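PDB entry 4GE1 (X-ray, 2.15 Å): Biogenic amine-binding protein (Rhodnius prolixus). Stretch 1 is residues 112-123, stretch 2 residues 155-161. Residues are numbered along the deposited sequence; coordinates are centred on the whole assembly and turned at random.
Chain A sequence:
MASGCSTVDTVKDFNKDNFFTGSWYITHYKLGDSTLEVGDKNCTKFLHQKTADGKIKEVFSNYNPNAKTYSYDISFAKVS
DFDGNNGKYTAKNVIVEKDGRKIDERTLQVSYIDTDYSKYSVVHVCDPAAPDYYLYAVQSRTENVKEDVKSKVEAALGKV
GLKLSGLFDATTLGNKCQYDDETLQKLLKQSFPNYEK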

# COMPACT_ATOMS: atom_id res chain seq x y z
N TYR A 112 3.43 3.95 -8.47
CA TYR A 112 4.21 4.80 -7.59
C TYR A 112 4.53 6.14 -8.24
O TYR A 112 5.27 6.22 -9.22
CB TYR A 112 5.45 4.08 -7.03
CG TYR A 112 5.10 3.22 -5.84
CD1 TYR A 112 4.84 1.87 -5.99
CD2 TYR A 112 4.97 3.78 -4.57
CE1 TYR A 112 4.49 1.08 -4.90
CE2 TYR A 112 4.62 3.00 -3.47
CZ TYR A 112 4.38 1.65 -3.64
OH TYR A 112 4.02 0.86 -2.57
N ILE A 113 3.93 7.18 -7.67
CA ILE A 113 4.09 8.54 -8.13
C ILE A 113 5.48 9.08 -7.79
O ILE A 113 6.08 9.81 -8.59
CB ILE A 113 3.02 9.43 -7.47
CG1 ILE A 113 1.63 8.99 -7.95
CG2 ILE A 113 3.27 10.89 -7.77
CD1 ILE A 113 0.50 9.65 -7.21
N ASP A 114 5.99 8.70 -6.62
CA ASP A 114 7.31 9.14 -6.15
C ASP A 114 7.76 8.35 -4.91
O ASP A 114 6.94 7.79 -4.18
CB ASP A 114 7.29 10.63 -5.83
CG ASP A 114 8.69 11.20 -5.60
OD1 ASP A 114 9.66 10.66 -6.17
OD2 ASP A 114 8.81 12.19 -4.85
N THR A 115 9.07 8.30 -4.69
CA THR A 115 9.64 7.67 -3.50
C THR A 115 11.13 7.95 -3.40
O THR A 115 11.82 8.08 -4.42
CB THR A 115 9.44 6.15 -3.51
OG1 THR A 115 9.94 5.60 -2.28
CG2 THR A 115 10.19 5.52 -4.68
N ASP A 116 11.65 8.03 -2.18
CA ASP A 116 13.08 8.16 -1.98
C ASP A 116 13.62 6.86 -1.39
O ASP A 116 14.77 6.78 -0.96
CB ASP A 116 13.42 9.35 -1.08
CG ASP A 116 12.98 9.14 0.36
OD1 ASP A 116 12.24 8.17 0.63
OD2 ASP A 116 13.38 9.97 1.21
N TYR A 117 12.76 5.84 -1.37
CA TYR A 117 13.14 4.48 -0.96
C TYR A 117 13.31 4.29 0.56
O TYR A 117 12.81 3.30 1.12
CB TYR A 117 14.39 4.01 -1.72
CG TYR A 117 14.19 4.00 -3.22
CD1 TYR A 117 13.63 2.89 -3.85
CD2 TYR A 117 14.55 5.09 -4.00
CE1 TYR A 117 13.44 2.87 -5.22
CE2 TYR A 117 14.36 5.09 -5.38
CZ TYR A 117 13.80 3.97 -5.98
OH TYR A 117 13.61 3.95 -7.34
N SER A 118 14.00 5.21 1.22
CA SER A 118 14.35 5.03 2.63
C SER A 118 13.53 5.89 3.60
O SER A 118 13.77 5.87 4.80
CB SER A 118 15.86 5.22 2.86
OG SER A 118 16.29 6.54 2.57
N LYS A 119 12.56 6.64 3.07
CA LYS A 119 11.72 7.47 3.93
C LYS A 119 10.24 7.45 3.55
O LYS A 119 9.39 7.13 4.39
CB LYS A 119 12.22 8.91 3.94
CG LYS A 119 13.46 9.13 4.78
CD LYS A 119 13.85 10.59 4.81
CE LYS A 119 15.02 10.81 5.75
NZ LYS A 119 16.20 9.98 5.37
N TYR A 120 9.94 7.78 2.30
CA TYR A 120 8.55 7.98 1.87
C TYR A 120 8.28 7.42 0.48
O TYR A 120 9.18 7.28 -0.34
CB TYR A 120 8.22 9.47 1.87
CG TYR A 120 8.75 10.20 0.64
CD1 TYR A 120 7.97 10.36 -0.50
CD2 TYR A 120 10.04 10.70 0.63
CE1 TYR A 120 8.46 11.02 -1.62
CE2 TYR A 120 10.55 11.36 -0.49
CZ TYR A 120 9.75 11.52 -1.61
OH TYR A 120 10.25 12.17 -2.72
N SER A 121 7.02 7.11 0.23
CA SER A 121 6.55 6.82 -1.12
C SER A 121 5.12 7.31 -1.26
O SER A 121 4.38 7.36 -0.29
CB SER A 121 6.64 5.32 -1.42
OG SER A 121 5.83 4.57 -0.53
N VAL A 122 4.74 7.67 -2.47
CA VAL A 122 3.38 8.12 -2.74
C VAL A 122 2.79 7.24 -3.83
O VAL A 122 3.40 7.02 -4.87
CB VAL A 122 3.36 9.59 -3.14
CG1 VAL A 122 1.95 10.05 -3.43
CG2 VAL A 122 4.00 10.43 -2.03
N VAL A 123 1.60 6.70 -3.58
CA VAL A 123 1.09 5.65 -4.45
C VAL A 123 -0.36 5.88 -4.85
O VAL A 123 -1.13 6.51 -4.13
CB VAL A 123 1.27 4.24 -3.80
CG1 VAL A 123 0.29 4.03 -2.63
CG2 VAL A 123 1.13 3.14 -4.84
N ALA A 155 4.69 17.93 -3.05
CA ALA A 155 4.89 18.06 -4.48
C ALA A 155 4.33 16.85 -5.22
O ALA A 155 3.57 16.99 -6.17
CB ALA A 155 6.36 18.24 -4.79
N ALA A 156 4.72 15.66 -4.77
CA ALA A 156 4.24 14.44 -5.39
C ALA A 156 2.71 14.41 -5.46
O ALA A 156 2.14 14.02 -6.48
CB ALA A 156 4.76 13.22 -4.64
N LEU A 157 2.06 14.83 -4.38
CA LEU A 157 0.60 14.88 -4.34
C LEU A 157 0.10 15.97 -5.28
O LEU A 157 -1.04 15.93 -5.76
CB LEU A 157 0.10 15.13 -2.92
CG LEU A 157 0.34 14.04 -1.86
CD1 LEU A 157 0.09 14.57 -0.46
CD2 LEU A 157 -0.53 12.83 -2.12
N GLY A 158 0.96 16.95 -5.54
CA GLY A 158 0.63 18.02 -6.47
C GLY A 158 0.37 17.48 -7.87
O GLY A 158 -0.61 17.85 -8.51
N LYS A 159 1.25 16.61 -8.33
CA LYS A 159 1.12 16.02 -9.66
C LYS A 159 -0.28 15.48 -9.91
O LYS A 159 -0.78 15.53 -11.03
CB LYS A 159 2.13 14.89 -9.85
CG LYS A 159 3.56 15.32 -10.10
CD LYS A 159 4.46 14.10 -10.17
CE LYS A 159 3.80 12.98 -10.98
NZ LYS A 159 4.59 11.72 -10.99
N VAL A 160 -0.92 14.97 -8.86
CA VAL A 160 -2.19 14.27 -9.03
C VAL A 160 -3.38 15.05 -8.47
O VAL A 160 -4.42 14.47 -8.15
CB VAL A 160 -2.15 12.84 -8.45
CG1 VAL A 160 -1.08 12.02 -9.16
CG2 VAL A 160 -1.90 12.87 -6.94
N GLY A 161 -3.21 16.37 -8.38
CA GLY A 161 -4.29 17.26 -8.01
C GLY A 161 -4.69 17.18 -6.55
O GLY A 161 -5.84 17.44 -6.19

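A helical segment that includes A156 and L157 lies along a β-hairpin formed by strands 112-115 and 120-123, nearly antiparallel to its first strand (164°), with the axes 8.2 Å apart at closest approach. The contact is small, 294 Å² summed over both sides, and mainly apolar.

The nearest CA atoms across the contact are A156 CA and D114 CA, 6.2 Å apart. The methyl of A156 points toward the hairpin and enters a shallow hollow walled by three side chains: its CB lies 3.8 Å from D114 CB, 3.9 Å from V122 CG2 and 4.2 Å from I113 CG2. A side chain of one carbon suits this place, because it fills the hollow while letting the helix backbone come close; I113 CG2 also packs 3.6 Å from A156 O.

I113 is the main bump on the strand side and has the largest area covered, 86 Å². With chi1 m and chi2 t, its extended arm carries CD1 to 3.5 Å from V160 CG1, while its CG2 branch stays by A156. V122, on the neighbouring strand, lies against both A156 and L157: its CG2 is the methyl nearer A156 CB, and its CG1 lies 3.9 Å from L157 CD2. The CA-to-CB bond of L157 points sideways, but the end of its side chain comes nearer and reaches V122.

At the margin, the long side chain of K159 brings NZ to I113 O, a weak hydrogen bond of 3.4 Å, and its aliphatic part spans the distance from the exposed helix surface. D114 presents its CB to A156, while its carboxylate is engaged within the hairpin, where Y120 OH donates to D114 OD2 at 2.6 Å. Backbone hydrogen bonds from I113 N to V122 O (2.9 Å) and from V122 N to D114 O (2.8 Å) hold the two strands in register.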